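Inositol monophosphatase family protein (Staphylococcus aureus, PDB 5I3S) probably hydrolyses phosphate monoesters such as inositol monophosphate, as a member of the FIG superfamily with the sugar phosphatase fold. Local coordinates at residues Q12-R17 / K43-F48; F98-G103 / Y116-D121; D36-V41 / D86-F91. All blocks are in the same frame, centred on the assembly; numbering follows the deposited sequence.

Contact 1: residues Q12-R17 / K43-F48; sequences QEAGIR and KATEDF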
# COMPACT_ATOMS: atom_id res chain seq x y z
N GLN A 12 9.00 4.39 21.39
CA GLN A 12 9.14 5.73 20.82
C GLN A 12 10.60 6.19 20.79
O GLN A 12 11.09 6.67 19.78
CB GLN A 12 8.27 6.72 21.58
CG GLN A 12 6.81 6.57 21.23
CD GLN A 12 5.89 7.35 22.16
OE1 GLN A 12 5.64 6.94 23.32
NE2 GLN A 12 5.35 8.44 21.67
N GLU A 13 11.29 5.96 21.87
CA GLU A 13 12.68 6.31 21.97
C GLU A 13 13.55 5.48 21.00
O GLU A 13 14.45 6.03 20.33
CB GLU A 13 13.09 6.20 23.47
CG GLU A 13 14.45 6.76 23.86
CD GLU A 13 14.73 8.12 23.28
OE1 GLU A 13 13.89 9.03 23.44
OE2 GLU A 13 15.80 8.26 22.64
N ALA A 14 13.27 4.18 20.90
CA ALA A 14 13.89 3.31 19.87
C ALA A 14 13.60 3.82 18.45
O ALA A 14 14.42 3.65 17.57
CB ALA A 14 13.41 1.88 20.01
N GLY A 15 12.43 4.43 18.23
CA GLY A 15 12.13 5.04 16.92
C GLY A 15 13.08 6.20 16.61
O GLY A 15 13.65 6.26 15.52
N ILE A 16 13.27 7.09 17.59
CA ILE A 16 14.22 8.19 17.47
C ILE A 16 15.64 7.73 17.11
O ILE A 16 16.30 8.33 16.27
CB ILE A 16 14.19 9.10 18.72
CG1 ILE A 16 12.88 9.89 18.68
CG2 ILE A 16 15.38 10.05 18.78
CD1 ILE A 16 12.62 10.77 19.87
N ARG A 17 16.08 6.64 17.72
CA ARG A 17 17.37 6.06 17.36
C ARG A 17 17.43 5.45 15.97
O ARG A 17 18.51 5.48 15.37
CB ARG A 17 17.82 5.05 18.39
CG ARG A 17 18.07 5.73 19.72
CD ARG A 17 18.13 4.72 20.85
NE ARG A 17 19.37 3.93 20.83
CZ ARG A 17 20.32 3.93 21.78
NH1 ARG A 17 20.23 4.69 22.87
NH2 ARG A 17 21.38 3.16 21.62
N LYS A 43 19.86 -4.78 14.23
CA LYS A 43 20.66 -5.21 15.40
C LYS A 43 20.70 -4.09 16.44
O LYS A 43 20.44 -4.33 17.61
CB LYS A 43 22.10 -5.65 15.02
N ALA A 44 21.00 -2.86 16.00
CA ALA A 44 21.08 -1.72 16.92
C ALA A 44 19.78 -1.60 17.72
O ALA A 44 19.81 -1.52 18.97
CB ALA A 44 21.35 -0.42 16.18
N THR A 45 18.67 -1.61 16.99
CA THR A 45 17.35 -1.41 17.59
C THR A 45 17.00 -2.55 18.56
O THR A 45 16.53 -2.29 19.69
CB THR A 45 16.26 -1.23 16.50
OG1 THR A 45 16.66 -0.19 15.59
CG2 THR A 45 14.93 -0.90 17.13
N GLU A 46 17.27 -3.80 18.19
CA GLU A 46 16.92 -4.91 19.12
C GLU A 46 17.81 -4.93 20.37
O GLU A 46 17.32 -5.17 21.49
CB GLU A 46 16.91 -6.31 18.46
CG GLU A 46 16.44 -7.40 19.45
CD GLU A 46 15.73 -8.58 18.81
OE1 GLU A 46 15.11 -8.44 17.74
OE2 GLU A 46 15.78 -9.68 19.40
N ASP A 47 19.10 -4.66 20.19
CA ASP A 47 20.04 -4.59 21.34
C ASP A 47 19.67 -3.47 22.31
O ASP A 47 19.76 -3.68 23.52
CB ASP A 47 21.49 -4.42 20.86
CG ASP A 47 22.04 -5.68 20.25
OD1 ASP A 47 21.51 -6.76 20.61
OD2 ASP A 47 23.00 -5.61 19.45
N PHE A 48 19.24 -2.32 21.79
CA PHE A 48 18.73 -1.23 22.65
C PHE A 48 17.50 -1.69 23.39
O PHE A 48 17.41 -1.51 24.59
CB PHE A 48 18.40 0.04 21.84
CG PHE A 48 17.67 1.10 22.64
CD1 PHE A 48 18.32 1.77 23.69
CD2 PHE A 48 16.35 1.42 22.38
CE1 PHE A 48 17.65 2.76 24.43
CE2 PHE A 48 15.69 2.41 23.11
CZ PHE A 48 16.34 3.06 24.15
O HOH W 1 16.46 1.87 17.53

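Contact 2: residues F98-G103 / Y116-D121; sequences FAISIG and YDVMAD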
# COMPACT_ATOMS: atom_id res chain seq x y z
N PHE A 98 7.43 1.14 7.62
CA PHE A 98 7.93 0.05 8.42
C PHE A 98 7.69 0.37 9.87
O PHE A 98 7.69 1.52 10.26
CB PHE A 98 9.43 -0.16 8.22
CG PHE A 98 10.27 1.05 8.56
CD1 PHE A 98 10.71 1.29 9.87
CD2 PHE A 98 10.63 1.94 7.58
CE1 PHE A 98 11.48 2.40 10.19
CE2 PHE A 98 11.41 3.05 7.88
CZ PHE A 98 11.84 3.28 9.18
N ALA A 99 7.50 -0.66 10.69
CA ALA A 99 7.17 -0.43 12.10
C ALA A 99 8.10 -1.19 13.05
O ALA A 99 8.61 -2.21 12.70
CB ALA A 99 5.72 -0.83 12.36
N ILE A 100 8.30 -0.65 14.25
CA ILE A 100 8.73 -1.50 15.35
C ILE A 100 7.43 -2.03 15.99
O ILE A 100 6.44 -1.28 16.09
CB ILE A 100 9.53 -0.75 16.42
CG1 ILE A 100 10.63 0.12 15.83
CG2 ILE A 100 10.10 -1.75 17.44
CD1 ILE A 100 11.11 1.22 16.77
N SER A 101 7.45 -3.31 16.36
CA SER A 101 6.31 -4.01 16.95
C SER A 101 6.69 -4.72 18.24
O SER A 101 7.62 -5.48 18.27
CB SER A 101 5.79 -5.07 15.98
OG SER A 101 4.59 -5.72 16.45
N ILE A 102 5.91 -4.53 19.30
CA ILE A 102 6.21 -5.10 20.61
C ILE A 102 4.92 -5.64 21.14
O ILE A 102 3.95 -4.91 21.24
CB ILE A 102 6.76 -4.04 21.62
CG1 ILE A 102 8.23 -3.75 21.30
CG2 ILE A 102 6.62 -4.49 23.06
CD1 ILE A 102 8.84 -2.62 22.10
N GLY A 103 4.90 -6.94 21.41
CA GLY A 103 3.80 -7.55 22.11
C GLY A 103 4.31 -8.01 23.46
O GLY A 103 5.45 -8.52 23.59
N TYR A 116 4.66 0.87 16.02
CA TYR A 116 5.11 2.25 15.92
C TYR A 116 5.53 2.52 14.52
O TYR A 116 6.52 1.95 14.07
CB TYR A 116 6.27 2.56 16.87
CG TYR A 116 6.73 4.01 16.91
CD1 TYR A 116 5.81 5.07 16.75
CD2 TYR A 116 8.06 4.35 17.16
CE1 TYR A 116 6.23 6.41 16.81
CE2 TYR A 116 8.46 5.68 17.21
CZ TYR A 116 7.53 6.70 17.03
OH TYR A 116 7.91 8.01 17.06
N ASP A 117 4.76 3.35 13.81
CA ASP A 117 5.08 3.70 12.43
C ASP A 117 6.12 4.82 12.57
O ASP A 117 5.79 5.97 12.78
CB ASP A 117 3.82 4.15 11.63
CG ASP A 117 4.11 4.51 10.18
OD1 ASP A 117 5.28 4.89 9.85
OD2 ASP A 117 3.17 4.45 9.36
N VAL A 118 7.37 4.42 12.51
CA VAL A 118 8.47 5.28 12.87
C VAL A 118 8.50 6.57 12.03
O VAL A 118 8.65 7.65 12.59
CB VAL A 118 9.82 4.56 12.73
CG1 VAL A 118 10.97 5.52 12.94
CG2 VAL A 118 9.90 3.39 13.71
N MET A 119 8.33 6.46 10.70
CA MET A 119 8.48 7.60 9.85
C MET A 119 7.30 8.54 9.84
O MET A 119 7.47 9.71 9.49
CB MET A 119 8.94 7.23 8.44
CG MET A 119 10.29 6.51 8.39
SD MET A 119 11.73 7.11 9.32
CE MET A 119 12.04 8.55 8.31
N ALA A 120 6.11 8.11 10.26
CA ALA A 120 5.00 9.06 10.46
C ALA A 120 4.88 9.54 11.90
O ALA A 120 4.04 10.38 12.20
CB ALA A 120 3.72 8.43 10.03
N ASP A 121 5.68 9.03 12.80
CA ASP A 121 5.49 9.24 14.25
C ASP A 121 4.06 8.90 14.73
O ASP A 121 3.37 9.74 15.35
CB ASP A 121 5.92 10.69 14.66
CG ASP A 121 6.05 10.88 16.20
OD1 ASP A 121 6.05 9.89 17.02
OD2 ASP A 121 6.17 12.06 16.61
O HOH W 2 7.87 4.16 9.13

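Contact 3: residues D36-V41 / D86-F91; sequences DLVTNV and DGTLNF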
# COMPACT_ATOMS: atom_id res chain seq x y z
N ASP A 36 22.87 -3.30 3.57
CA ASP A 36 23.68 -3.42 4.84
C ASP A 36 23.24 -2.48 6.01
O ASP A 36 23.45 -2.82 7.18
CB ASP A 36 25.19 -3.18 4.56
CG ASP A 36 25.93 -4.43 4.08
OD1 ASP A 36 27.18 -4.37 4.05
OD2 ASP A 36 25.31 -5.46 3.74
N LEU A 37 22.66 -1.32 5.69
CA LEU A 37 22.12 -0.43 6.73
C LEU A 37 20.98 -1.07 7.56
O LEU A 37 20.93 -0.90 8.79
CB LEU A 37 21.64 0.88 6.10
CG LEU A 37 21.05 1.92 7.06
CD1 LEU A 37 22.05 2.45 8.11
CD2 LEU A 37 20.48 3.04 6.21
N VAL A 38 20.11 -1.82 6.89
CA VAL A 38 18.95 -2.41 7.55
C VAL A 38 19.30 -3.51 8.55
O VAL A 38 18.74 -3.52 9.66
CB VAL A 38 17.87 -2.86 6.52
CG1 VAL A 38 18.31 -4.09 5.70
CG2 VAL A 38 16.54 -3.10 7.23
N THR A 39 20.22 -4.41 8.18
CA THR A 39 20.82 -5.36 9.12
C THR A 39 21.40 -4.62 10.31
O THR A 39 21.10 -4.98 11.45
CB THR A 39 21.95 -6.19 8.49
OG1 THR A 39 21.60 -6.50 7.14
CG2 THR A 39 22.18 -7.49 9.26
N ASN A 40 22.18 -3.57 10.05
CA ASN A 40 22.84 -2.83 11.13
C ASN A 40 21.84 -2.12 12.05
O ASN A 40 21.95 -2.27 13.28
CB ASN A 40 23.91 -1.86 10.60
CG ASN A 40 25.26 -2.54 10.36
OD1 ASN A 40 25.35 -3.76 10.16
ND2 ASN A 40 26.34 -1.74 10.37
N VAL A 41 20.87 -1.41 11.46
CA VAL A 41 19.78 -0.76 12.26
C VAL A 41 18.90 -1.78 13.00
O VAL A 41 18.48 -1.52 14.14
CB VAL A 41 18.92 0.22 11.42
CG1 VAL A 41 17.73 0.77 12.21
CG2 VAL A 41 19.77 1.37 10.98
N ASP A 86 9.74 -4.29 11.23
CA ASP A 86 8.81 -5.01 10.42
C ASP A 86 8.48 -4.25 9.12
O ASP A 86 7.92 -3.15 9.17
CB ASP A 86 7.48 -5.28 11.18
CG ASP A 86 6.61 -6.32 10.44
OD1 ASP A 86 7.16 -7.18 9.73
OD2 ASP A 86 5.38 -6.26 10.52
N GLY A 87 8.77 -4.89 7.99
CA GLY A 87 8.82 -4.24 6.72
C GLY A 87 10.23 -3.84 6.31
O GLY A 87 10.46 -2.70 5.85
N THR A 88 11.17 -4.77 6.41
CA THR A 88 12.55 -4.42 6.08
C THR A 88 12.72 -3.99 4.61
O THR A 88 13.49 -3.07 4.31
CB THR A 88 13.56 -5.56 6.44
OG1 THR A 88 13.11 -6.77 5.87
CG2 THR A 88 13.65 -5.82 7.92
N LEU A 89 12.04 -4.65 3.68
CA LEU A 89 12.07 -4.18 2.33
C LEU A 89 11.50 -2.78 2.16
O LEU A 89 12.05 -1.99 1.37
CB LEU A 89 11.34 -5.12 1.35
CG LEU A 89 12.04 -6.40 0.91
CD1 LEU A 89 11.17 -7.21 -0.06
CD2 LEU A 89 13.41 -6.09 0.31
N ASN A 90 10.40 -2.46 2.84
CA ASN A 90 9.92 -1.06 2.84
C ASN A 90 11.05 -0.10 3.32
O ASN A 90 11.36 0.87 2.67
CB ASN A 90 8.59 -0.89 3.64
CG ASN A 90 7.38 -1.51 2.92
OD1 ASN A 90 7.46 -1.95 1.78
ND2 ASN A 90 6.26 -1.55 3.60
N PHE A 91 11.66 -0.41 4.45
CA PHE A 91 12.79 0.31 4.93
C PHE A 91 13.90 0.45 3.86
O PHE A 91 14.38 1.57 3.60
CB PHE A 91 13.31 -0.34 6.21
CG PHE A 91 14.52 0.33 6.80
CD1 PHE A 91 14.41 1.02 7.98
CD2 PHE A 91 15.78 0.25 6.16
CE1 PHE A 91 15.52 1.62 8.55
CE2 PHE A 91 16.89 0.85 6.73
CZ PHE A 91 16.77 1.53 7.93

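Contact 1: residues Q12-R17 / K43-F48
E13 touches F48 only lightly: its methylene CG lies 4.2 Å from F48 CZ, and the carboxylate is turned 78° from the ring plane. An acid suits this exposed place, since its carboxylate can stay at the surface while CG touches the ring. A14, one residue on, lets the helices come close. Its single methyl, CB, packs against F48 CD2 at 3.8 Å and also reaches T45 CG2. The carbonyl A14 O takes a hydrogen bond of 2.7 Å from a water that gives its other one to T45 OG1, so a polar bridge spans the groove beside the apolar contact; T45 OG1 also bonds V41 O within its own helix. A turn later R17 roofs the ring. CD stands over the ring centre, 3.8 Å from the F48 centroid, and a bend at chi3 (73°) swings NE back over the same face. The guanidinium then lies flat on the ring, planes 14° apart, in a cation-pi stack. Arginine fits here because its long apolar stem and flat charged end both cover an aromatic. The segment axes run roughly antiparallel and approach to 10.0 Å; they belong to helices 2-24 and 37-56, while Q12 and G15 back onto Y116 of strand 109-117.

Contact 2: residues F98-G103 / Y116-D121
The open end of the beta hairpin formed by strands 99-106 and 109-117 is held by I100 and Y116, an antiparallel hydrogen-bonded pair. Y116 N gives I100 O a nearly straight bond of 2.8 Å (173° at the hydrogen), whereas the return bond from I100 N to Y116 O is longer and more bent, 3.2 Å and 139°. Past this pair the contact is carried largely by side chains and a water. F98 CG sits between its backbone N and carbonyl carbon (chi1 59°), and the ring reaches the turn: CE1 touches V118 CB at 3.7 Å and CZ meets M119 CG at 3.7 Å. M119 SD adds an oblique Met-aromatic contact. Branched V118 also turns CG2 to I100 CD1, 3.9 Å away, so V118 touches both F98 and I100. A water over one face of F98 accepts from M119 N at 2.8 Å and lies near F98 O and D117 OD1, binding the turn to the strand. Y116 OH donates to D121 OD1 at 2.6 Å, from above the carboxylate plane. I100 and Y116 pack on I11 of helix 2-24, A99 and D117 on L186 of helix 184-193, and strand 78-83 pairs with 99-106 on its other edge.

Contact 3: residues D36-V41 / D86-F91
V41 N donates to L37 O over 2.7 Å, a helical bond that sets L37 and V41 one turn apart, so that both can reach the F91 ring. V38 does most of the work from this side. Its CG2, anti to the backbone N, meets F91 CD2 at 3.6 Å, while V38 CB lies 3.8 Å from both F91 CD2 and CE2, an oblique approach to the ring; the two side chains slide past each other in opposite directions. L37 CD2 comes to 4.2 Å from F91 CE2, and V41 CG2 to 4.3 Å from F91 CZ, so three aliphatic side chains line the CD2-CE2-CZ flank of the ring. F91 gets there because its CG is anti to the backbone N (chi1 179°), which sends the ring out from helix 88-94. A second, smaller meeting joins V38 CG2 to T88 CB at 3.9 Å, their side chains crossing at about a right angle; threonine presents carbon here at the margin of the contact. G87, at the N-cap position, suits its place since its backbone angles would jam a CB against the D86 carbonyl, and its own O accepts from F91 N at 2.9 Å. N90 on the same helix bonds R179 of the second subunit. D86-G87-T88 ends the D-P-I-D-G-T signature of the family, whose aspartates bind magnesium in relatives; D83, D86 and D208 cluster nearby, consistent with such a site. The two segments meet through apolar groups, without a hydrogen bond between them, so helix 37-56 is packed on helix 88-94 here by van der Waals contact.

From the N terminus, helix 2-24 leads through a partly unmodelled connection into helix 37-56, and contact 1 closes that loop by pairing the two helices. Before it closes, contact 3 has opened at 36-41, so the two cross: helix 37-56 serves both, facing helix 2-24 in one and the start of helix 88-94 in the other. Contact 2 follows in series and closes the hairpin of strands 99-106 and 109-117. It is joined to both others. I100, Y116 and V118 pack under Q12 and G15 of contact 1, while F98 meets the F91 ring of contact 3 and A99 O probably accepts a hydrogen bond from D86 N. Together they tie the paired helices, the signature segment and the seven-stranded sheet.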